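Local coordinates for protein HAT1-interacting factor 1 (Saccharomyces cerevisiae, PDB 4NQ0) that serves as a nuclear chaperone for histones H3 and H4 within the HAT-B histone acetyltransferase complex, taking part in chromatin assembly and telomere silencing, at residues D31-K36 with F64-Q69. Sequence-based numbering, arbitrary orientation.
Sequences DLLAQK and FTIFAQ
Leu33, in the last turn of helix 14-34, faces Ile66 of helix 61-77 with 7.3 Å between their CA atoms, the shortest such separation across the two segments. The contact is slight, burying 141 Å² in all, and its closest touches are made by a single methyl. CD2 of Leu33 rests against CB of Gln69 at 3.7 Å. The same methyl, Leu33 CD2, lies 4.1 Å from CG2 of Ile66. It thus touches two residues one turn apart on the partner helix. With CG of Leu33 anti to the backbone N (chi1 -175°), the branched end extends across the gap, meeting Ile66 at a slant and Gln69 nearly at right angles. Gln69 contributes the apolar root of its side chain. Ile66 is buried: besides Leu33 it packs on Val26, Ala29 and Lys30 of helix 14-34 and on Cys45 of helix 38-51.

Just beyond Leu33 the helix stops in a Schellman motif, with Lys36 at positive phi and its N bonded to Leu33 O at 2.8 Å. This turn leads into helix 38-51, whose Phe38 touches Leu33. On the same terminus, Asp31 O accepts a hydrogen bond from the backbone N of Gln35 at 3.0 Å, and a weak one from its side-chain NE2.

Helix 14-34, which passes through this turn into helix 38-51 and also meets helix 61-77, precedes the predicted TPR repeats, as does helix 61-77; their packing is nonetheless consistent with the stacked helical hairpins of a TPR-type alpha-solenoid.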
loop_
_atom_site.group_PDB
_atom_site.type_symbol
_atom_site.label_atom_id
_atom_site.label_comp_id
_atom_site.label_asym_id
_atom_site.label_seq_id
_atom_site.Cartn_x
_atom_site.Cartn_y
_atom_site.Cartn_z
ATOM N N ASP A 31 -16.869 -8.794 -2.839
ATOM C CA ASP A 31 -17.237 -10.193 -2.596
ATOM C C ASP A 31 -16.599 -11.127 -3.616
ATOM O O ASP A 31 -16.188 -12.234 -3.278
ATOM C CB ASP A 31 -18.763 -10.365 -2.619
ATOM C CG ASP A 31 -19.438 -9.745 -1.407
ATOM N N LEU A 32 -16.512 -10.678 -4.864
ATOM C CA LEU A 32 -15.885 -11.473 -5.919
ATOM C C LEU A 32 -14.381 -11.622 -5.684
ATOM O O LEU A 32 -13.798 -12.665 -5.987
ATOM C CB LEU A 32 -16.138 -10.849 -7.293
ATOM C CG LEU A 32 -17.561 -10.958 -7.852
ATOM C CD1 LEU A 32 -17.722 -10.051 -9.063
ATOM C CD2 LEU A 32 -17.919 -12.401 -8.214
ATOM N N LEU A 33 -13.761 -10.569 -5.164
ATOM C CA LEU A 33 -12.344 -10.603 -4.836
ATOM C C LEU A 33 -12.114 -11.559 -3.670
ATOM O O LEU A 33 -11.191 -12.361 -3.718
ATOM C CB LEU A 33 -11.828 -9.204 -4.487
ATOM C CG LEU A 33 -10.322 -9.059 -4.222
ATOM C CD1 LEU A 33 -9.491 -9.517 -5.420
ATOM C CD2 LEU A 33 -9.974 -7.622 -3.852
ATOM N N ALA A 34 -12.972 -11.472 -2.645
ATOM C CA ALA A 34 -12.966 -12.407 -1.503
ATOM C C ALA A 34 -13.124 -13.861 -1.944
ATOM O O ALA A 34 -12.551 -14.758 -1.340
ATOM C CB ALA A 34 -14.071 -12.048 -0.503
ATOM N N GLN A 35 -13.898 -14.085 -3.003
ATOM C CA GLN A 35 -14.048 -15.422 -3.583
ATOM C C GLN A 35 -12.875 -15.816 -4.494
ATOM O O GLN A 35 -12.868 -16.920 -5.036
ATOM C CB GLN A 35 -15.351 -15.509 -4.381
ATOM C CG GLN A 35 -16.616 -15.422 -3.542
ATOM C CD GLN A 35 -17.855 -15.401 -4.420
ATOM O OE1 GLN A 35 -18.081 -16.330 -5.196
ATOM N NE2 GLN A 35 -18.652 -14.334 -4.319
ATOM N N LYS A 36 -11.894 -14.929 -4.658
ATOM C CA LYS A 36 -10.743 -15.143 -5.551
ATOM C C LYS A 36 -11.137 -15.162 -7.037
ATOM O O LYS A 36 -10.424 -15.733 -7.863
ATOM C CB LYS A 36 -9.963 -16.433 -5.210
ATOM C CG LYS A 36 -9.784 -16.763 -3.716
ATOM C CD LYS A 36 -9.014 -15.688 -2.970
ATOM N N PHE A 64 -11.117 1.534 -7.344
ATOM C CA PHE A 64 -9.729 1.522 -7.790
ATOM C C PHE A 64 -8.900 0.491 -7.033
ATOM O O PHE A 64 -8.124 -0.264 -7.635
ATOM C CB PHE A 64 -9.142 2.936 -7.668
ATOM C CG PHE A 64 -9.702 3.905 -8.676
ATOM C CD1 PHE A 64 -9.057 4.110 -9.889
ATOM C CD2 PHE A 64 -10.883 4.597 -8.424
ATOM C CE1 PHE A 64 -9.571 5.000 -10.833
ATOM C CE2 PHE A 64 -11.402 5.477 -9.363
ATOM C CZ PHE A 64 -10.748 5.683 -10.560
ATOM N N THR A 65 -9.100 0.407 -5.720
ATOM C CA THR A 65 -8.290 -0.513 -4.900
ATOM C C THR A 65 -8.628 -1.983 -5.144
ATOM O O THR A 65 -7.726 -2.822 -5.272
ATOM C CB THR A 65 -8.375 -0.177 -3.403
ATOM O OG1 THR A 65 -9.710 -0.388 -2.927
ATOM C CG2 THR A 65 -7.972 1.276 -3.175
ATOM N N ILE A 66 -9.916 -2.293 -5.250
ATOM C CA ILE A 66 -10.348 -3.640 -5.634
ATOM C C ILE A 66 -9.854 -3.989 -7.040
ATOM O O ILE A 66 -9.309 -5.077 -7.260
ATOM C CB ILE A 66 -11.886 -3.791 -5.543
ATOM C CG1 ILE A 66 -12.338 -3.652 -4.083
ATOM C CG2 ILE A 66 -12.330 -5.140 -6.094
ATOM C CD1 ILE A 66 -13.791 -3.354 -3.929
ATOM N N PHE A 67 -10.016 -3.054 -7.982
ATOM C CA PHE A 67 -9.560 -3.243 -9.364
ATOM C C PHE A 67 -8.057 -3.562 -9.358
ATOM O O PHE A 67 -7.606 -4.503 -10.019
ATOM C CB PHE A 67 -9.854 -1.966 -10.175
ATOM C CG PHE A 67 -9.835 -2.120 -11.698
ATOM C CD1 PHE A 67 -9.325 -3.246 -12.347
ATOM C CD2 PHE A 67 -10.292 -1.069 -12.483
ATOM C CE1 PHE A 67 -9.307 -3.312 -13.739
ATOM C CE2 PHE A 67 -10.278 -1.132 -13.870
ATOM C CZ PHE A 67 -9.789 -2.255 -14.496
ATOM N N ALA A 68 -7.286 -2.791 -8.597
ATOM C CA ALA A 68 -5.840 -2.977 -8.537
ATOM C C ALA A 68 -5.472 -4.346 -7.965
ATOM O O ALA A 68 -4.648 -5.053 -8.531
ATOM C CB ALA A 68 -5.198 -1.874 -7.719
ATOM N N GLN A 69 -6.079 -4.715 -6.845
ATOM C CA GLN A 69 -5.858 -6.043 -6.275
ATOM C C GLN A 69 -6.192 -7.128 -7.283
ATOM O O GLN A 69 -5.404 -8.046 -7.485
ATOM C CB GLN A 69 -6.708 -6.259 -5.035
ATOM C CG GLN A 69 -6.331 -5.391 -3.854
ATOM C CD GLN A 69 -6.242 -6.181 -2.562
ATOM O OE1 GLN A 69 -6.910 -5.860 -1.581
ATOM N NE2 GLN A 69 -5.415 -7.225 -2.560
#